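Local coordinates for nicotinamide-nucleotide adenylyltransferase NadR family / Ribosylnicotinamide kinase (Lactococcus lactis subsp. cremoris, PDB 6GYE), which binds nicotinamide riboside and probably phosphorylates it, then adenylylates the product on the way to NAD, at residues R214-A219 against A233-G238; T195-L200 against A206-E211. All coordinates share one frame; numbering follows the deposited sequence.

Interaction 1 (R214-A219 against A233-G238); sequences REYEEA and ARMITG. With SO4 (sulfate ion), chain F.
Tyr216 reaches from helix 212-220 to helix 229-247 and lays its ring beside the side chains of two consecutive residues, Arg234 and Met235. Its CG stands anti to the backbone N (chi1 -176°), which carries the ring straight out toward the second helix. Tyr216 CE2 lies 3.8 Å from Arg234 CB, which comes at the ring obliquely, and farther out Tyr216 OH lies 3.7 Å from Arg234 CD. These are contacts with the aliphatic part of the arginine: its chain, extended from CG to NE, runs at about a right angle to the tyrosine. Arg234 has two deposited conformers, and the crossing and the contact at CD belong to the one described. At the root of the ring, Met235 CG comes within 4.3 Å of Tyr216 CG. Its sulfur then forms a Met-aromatic contact, with Met235 SD 5.2 Å from the ring centroid and 34° off the ring normal, an oblique approach. No hydrogen bond joins the two segments; the tyrosine hydroxyl is instead hydrogen-bonded to Asp231, one helical turn before Met235, which fixes the outer end of the ring. Arg214, one turn before Glu218, points away from this interface. Its chain bends at chi3 (-40°), and Arg214 NH2 makes two weak hydrogen bonds to a sulfate probably taken from the crystallisation liquor, 3.1 Å to O2 and 3.4 Å to O3. The backbone amides of Gly192 and Lys193 also bind this sulfate, consistent with a P-loop anion site. Phe220 meets the Tyr216 ring from within helix 212-220, Met235 also touches Tyr212 and Ala213, and Ile236 packs on helix 275-290, so helix 229-247 has contacts with both helix 212-220 and helix 275-290.

Interaction 2 (T195-L200 against A206-E211); sequences TLVRRL and APFSEE
The aliphatic part of Arg198 packs on Phe208 and its guanidinium pairs with Glu210, tying the helix that follows the probable P-loop (Walker A) to the chain returning from it, in a domain of the P-loop NTPase clan. Arg198 CG sits over one face of the Phe208 ring in a CH-pi contact, 4.1 Å from the centroid and 3.6 Å from Phe208 CE2. From there the arginine chain stays extended to NE and takes the guanidinium past the ring. Only one terminal nitrogen makes the salt bridge: Arg198 NH2 is 2.6 Å from Glu210 OE2 and makes a weak second bond of 3.0 Å to Glu210 OE1. Guanidinium and carboxylate planes stand 85° apart, nearly perpendicular, which rules out a flat, two-nitrogen pairing. Glu210 comes to this position by a bend at chi2 (-73°), which folds its carboxylate back toward the helix. One residue earlier on the helix, Val197 CG1 fills the base of the contact, 3.7 Å from Phe208 CB and 4.0 Å from Ser209 O. In the next shell, Ala201 and Arg202 of the same helix also touch Phe208. Pro207 and Ser209 hold the extended strip by backbone hydrogen bonds with Phe257 of strand 255-259. The Ser209 side chain starts away from the helix, and its OG is hydrogen-bonded to Asn243 OD1, of the nicotinamide riboside pocket, and to Asp259 N. The carboxylate of Glu210 receives its stronger bond at OE2 on the syn side, with the arginine nitrogen 31° out of the carboxylate plane.

In the fold
Interactions 1 and 2 follow one another along the chain, their centres about 18 Å apart: 206-211 leads directly into helix 212-220, which bears 214-219. Interaction 1 is a buried contact between two helices and works by ring, sulfur and aliphatic carbon, with no hydrogen bond across it. Interaction 2 is only partly buried and sets a helix against an extended strip; it adds a salt bridge to its apolar base. The two share no helix. The P-loop lies near both only through side chains: Arg214, beside interaction 1, makes weak bonds to the sulfate, and Arg198 touches residues of the probable P-loop. The side chain of Ser209 is about 8 Å, and that of Met235 about 13 Å, from the bound riboside.

Interaction 1 (R214-A219 against A233-G238)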
# COMPACT_ATOMS: atom_id res chain seq x y z
N ARG A 214 -22.67 -11.89 4.23
CA ARG A 214 -24.06 -11.45 4.23
C ARG A 214 -24.54 -11.14 2.82
O ARG A 214 -25.64 -11.55 2.43
CB ARG A 214 -24.24 -10.24 5.14
CG ARG A 214 -25.63 -9.63 5.12
CD ARG A 214 -25.72 -8.64 6.24
NE ARG A 214 -25.03 -9.18 7.42
CZ ARG A 214 -24.65 -8.47 8.47
NH1 ARG A 214 -24.87 -7.16 8.51
NH2 ARG A 214 -24.04 -9.08 9.49
N GLU A 215 -23.74 -10.41 2.03
CA GLU A 215 -24.14 -10.15 0.65
C GLU A 215 -24.32 -11.45 -0.10
O GLU A 215 -25.33 -11.66 -0.80
CB GLU A 215 -23.11 -9.26 -0.06
CG GLU A 215 -23.54 -8.89 -1.49
CD GLU A 215 -22.40 -8.71 -2.48
OE1 GLU A 215 -21.49 -7.89 -2.21
OE2 GLU A 215 -22.42 -9.39 -3.53
N TYR A 216 -23.35 -12.36 0.04
CA TYR A 216 -23.36 -13.61 -0.70
C TYR A 216 -24.62 -14.43 -0.39
O TYR A 216 -25.24 -14.99 -1.31
CB TYR A 216 -22.08 -14.38 -0.36
CG TYR A 216 -21.87 -15.66 -1.10
CD1 TYR A 216 -22.39 -16.86 -0.61
CD2 TYR A 216 -21.14 -15.69 -2.28
CE1 TYR A 216 -22.21 -18.05 -1.28
CE2 TYR A 216 -20.94 -16.88 -2.97
CZ TYR A 216 -21.48 -18.05 -2.46
OH TYR A 216 -21.28 -19.23 -3.12
N GLU A 217 -24.99 -14.52 0.88
CA GLU A 217 -26.17 -15.30 1.23
C GLU A 217 -27.46 -14.64 0.77
O GLU A 217 -28.44 -15.35 0.51
CB GLU A 217 -26.21 -15.56 2.73
CG GLU A 217 -25.10 -16.48 3.17
CD GLU A 217 -25.20 -16.86 4.62
OE1 GLU A 217 -25.80 -16.09 5.38
OE2 GLU A 217 -24.68 -17.91 5.00
N GLU A 218 -27.51 -13.31 0.68
CA GLU A 218 -28.70 -12.66 0.14
C GLU A 218 -28.78 -12.82 -1.37
O GLU A 218 -29.84 -13.17 -1.91
CB GLU A 218 -28.70 -11.17 0.51
CG GLU A 218 -29.00 -10.88 1.96
CD GLU A 218 -28.78 -9.42 2.33
OE1 GLU A 218 -28.79 -8.56 1.41
OE2 GLU A 218 -28.61 -9.13 3.53
N ALA A 219 -27.67 -12.59 -2.07
CA ALA A 219 -27.65 -12.67 -3.53
C ALA A 219 -27.94 -14.09 -4.00
O ALA A 219 -28.70 -14.30 -4.95
CB ALA A 219 -26.30 -12.19 -4.07
N ALA A 233 -14.95 -20.96 -0.36
CA ALA A 233 -13.92 -20.47 -1.26
C ALA A 233 -14.33 -19.14 -1.85
O ALA A 233 -13.53 -18.19 -1.87
CB ALA A 233 -13.66 -21.49 -2.36
N ARG A 234 -15.57 -19.03 -2.33
CA ARG A 234 -16.03 -17.77 -2.90
C ARG A 234 -16.10 -16.67 -1.85
O ARG A 234 -15.89 -15.49 -2.18
CB ARG A 234 -17.38 -17.97 -3.59
CG ARG A 234 -17.24 -18.42 -5.04
CD ARG A 234 -18.57 -18.84 -5.64
NE ARG A 234 -18.39 -19.45 -6.95
CZ ARG A 234 -18.69 -18.86 -8.10
NH1 ARG A 234 -19.21 -17.64 -8.10
NH2 ARG A 234 -18.49 -19.50 -9.25
N MET A 235 -16.38 -17.01 -0.59
CA MET A 235 -16.35 -16.00 0.46
C MET A 235 -14.93 -15.55 0.77
O MET A 235 -14.72 -14.38 1.13
CB MET A 235 -17.04 -16.53 1.71
CG MET A 235 -18.55 -16.49 1.57
SD MET A 235 -19.49 -17.13 2.96
CE MET A 235 -18.44 -18.46 3.45
N ILE A 236 -13.93 -16.42 0.62
CA ILE A 236 -12.56 -15.99 0.84
C ILE A 236 -12.18 -14.90 -0.17
O ILE A 236 -11.82 -13.78 0.21
CB ILE A 236 -11.59 -17.18 0.77
CG1 ILE A 236 -11.87 -18.13 1.93
CG2 ILE A 236 -10.15 -16.69 0.81
CD1 ILE A 236 -11.35 -19.52 1.72
N THR A 237 -12.31 -15.20 -1.47
CA THR A 237 -11.90 -14.20 -2.45
C THR A 237 -12.85 -13.01 -2.46
O THR A 237 -12.41 -11.87 -2.70
CB THR A 237 -11.80 -14.84 -3.84
OG1 THR A 237 -13.10 -15.16 -4.29
CG2 THR A 237 -11.01 -16.13 -3.77
N GLY A 238 -14.13 -13.23 -2.16
CA GLY A 238 -15.09 -12.14 -2.15
C GLY A 238 -14.81 -11.11 -1.06
O GLY A 238 -14.86 -9.90 -1.31
S SO4 F . -23.22 -8.37 13.17
O1 SO4 F . -24.34 -7.65 13.79
O2 SO4 F . -23.68 -9.57 12.49
O3 SO4 F . -22.57 -7.56 12.15
O4 SO4 F . -22.31 -8.72 14.24

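Interaction 2 (T195-L200 against A206-E211)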
# COMPACT_ATOMS: atom_id res chain seq x y z
N THR A 195 -22.67 -2.49 12.91
CA THR A 195 -22.91 -1.20 13.52
C THR A 195 -21.61 -0.58 14.03
O THR A 195 -21.37 0.62 13.85
CB THR A 195 -23.94 -1.35 14.65
OG1 THR A 195 -25.18 -1.73 14.08
CG2 THR A 195 -24.17 -0.05 15.37
N LEU A 196 -20.71 -1.40 14.61
CA LEU A 196 -19.46 -0.86 15.13
C LEU A 196 -18.57 -0.32 14.01
O LEU A 196 -18.06 0.80 14.09
CB LEU A 196 -18.71 -1.93 15.93
CG LEU A 196 -17.40 -1.45 16.56
CD1 LEU A 196 -17.67 -0.35 17.56
CD2 LEU A 196 -16.62 -2.58 17.20
N VAL A 197 -18.38 -1.13 12.95
CA VAL A 197 -17.54 -0.76 11.80
C VAL A 197 -17.98 0.58 11.23
O VAL A 197 -17.17 1.48 11.00
CB VAL A 197 -17.61 -1.86 10.73
CG1 VAL A 197 -17.02 -1.37 9.41
CG2 VAL A 197 -16.91 -3.12 11.19
N ARG A 198 -19.29 0.73 10.97
CA ARG A 198 -19.78 1.95 10.34
C ARG A 198 -19.62 3.16 11.25
O ARG A 198 -19.24 4.24 10.78
CB ARG A 198 -21.25 1.78 9.94
CG ARG A 198 -21.46 0.66 8.95
CD ARG A 198 -22.93 0.49 8.60
NE ARG A 198 -23.09 -0.44 7.49
CZ ARG A 198 -24.26 -0.89 7.06
NH1 ARG A 198 -25.38 -0.52 7.66
NH2 ARG A 198 -24.30 -1.73 6.04
N ARG A 199 -19.88 3.00 12.55
CA ARG A 199 -19.70 4.12 13.47
C ARG A 199 -18.23 4.49 13.60
O ARG A 199 -17.87 5.67 13.57
CB ARG A 199 -20.33 3.81 14.82
CG ARG A 199 -21.81 3.55 14.67
CD ARG A 199 -22.67 4.36 15.57
NE ARG A 199 -23.08 3.67 16.78
CZ ARG A 199 -24.34 3.46 17.13
NH1 ARG A 199 -25.33 3.89 16.34
NH2 ARG A 199 -24.62 2.85 18.27
N LEU A 200 -17.34 3.49 13.72
CA LEU A 200 -15.91 3.82 13.80
C LEU A 200 -15.45 4.56 12.56
O LEU A 200 -14.85 5.63 12.65
CB LEU A 200 -15.08 2.55 14.02
CG LEU A 200 -15.22 1.82 15.36
CD1 LEU A 200 -14.47 0.50 15.31
CD2 LEU A 200 -14.72 2.67 16.53
N ALA A 206 -13.68 7.79 7.27
CA ALA A 206 -12.94 6.70 6.66
C ALA A 206 -13.86 5.78 5.87
O ALA A 206 -15.05 5.64 6.20
CB ALA A 206 -12.22 5.88 7.73
N PRO A 207 -13.36 5.14 4.82
CA PRO A 207 -14.16 4.12 4.13
C PRO A 207 -14.16 2.84 4.95
O PRO A 207 -13.31 2.63 5.81
CB PRO A 207 -13.43 3.93 2.79
CG PRO A 207 -12.06 4.33 3.04
CD PRO A 207 -12.06 5.34 4.17
N PHE A 208 -15.14 2.00 4.68
CA PHE A 208 -15.25 0.71 5.35
C PHE A 208 -15.81 -0.31 4.36
O PHE A 208 -16.49 0.04 3.42
CB PHE A 208 -16.15 0.80 6.59
CG PHE A 208 -17.56 1.24 6.28
CD1 PHE A 208 -17.89 2.59 6.28
CD2 PHE A 208 -18.54 0.31 5.99
CE1 PHE A 208 -19.20 2.99 6.00
CE2 PHE A 208 -19.84 0.71 5.70
CZ PHE A 208 -20.17 2.04 5.70
N SER A 209 -15.50 -1.58 4.60
CA SER A 209 -16.10 -2.65 3.82
C SER A 209 -17.29 -3.24 4.56
O SER A 209 -17.46 -3.03 5.77
CB SER A 209 -15.06 -3.73 3.53
OG SER A 209 -14.72 -4.38 4.74
N GLU A 210 -18.07 -4.04 3.84
CA GLU A 210 -19.17 -4.79 4.42
C GLU A 210 -18.76 -6.24 4.56
O GLU A 210 -17.74 -6.68 4.00
CB GLU A 210 -20.44 -4.70 3.55
CG GLU A 210 -21.03 -3.31 3.32
CD GLU A 210 -21.73 -2.72 4.54
OE1 GLU A 210 -21.77 -3.37 5.61
OE2 GLU A 210 -22.26 -1.59 4.42
N GLU A 211 -19.54 -6.99 5.33
CA GLU A 211 -19.28 -8.42 5.48
C GLU A 211 -19.78 -9.13 4.22
O GLU A 211 -20.98 -9.20 3.96
CB GLU A 211 -19.96 -8.98 6.73
CG GLU A 211 -19.53 -10.43 6.99
CD GLU A 211 -20.21 -11.07 8.20
OE1 GLU A 211 -19.55 -11.82 8.96
OE2 GLU A 211 -21.43 -10.83 8.37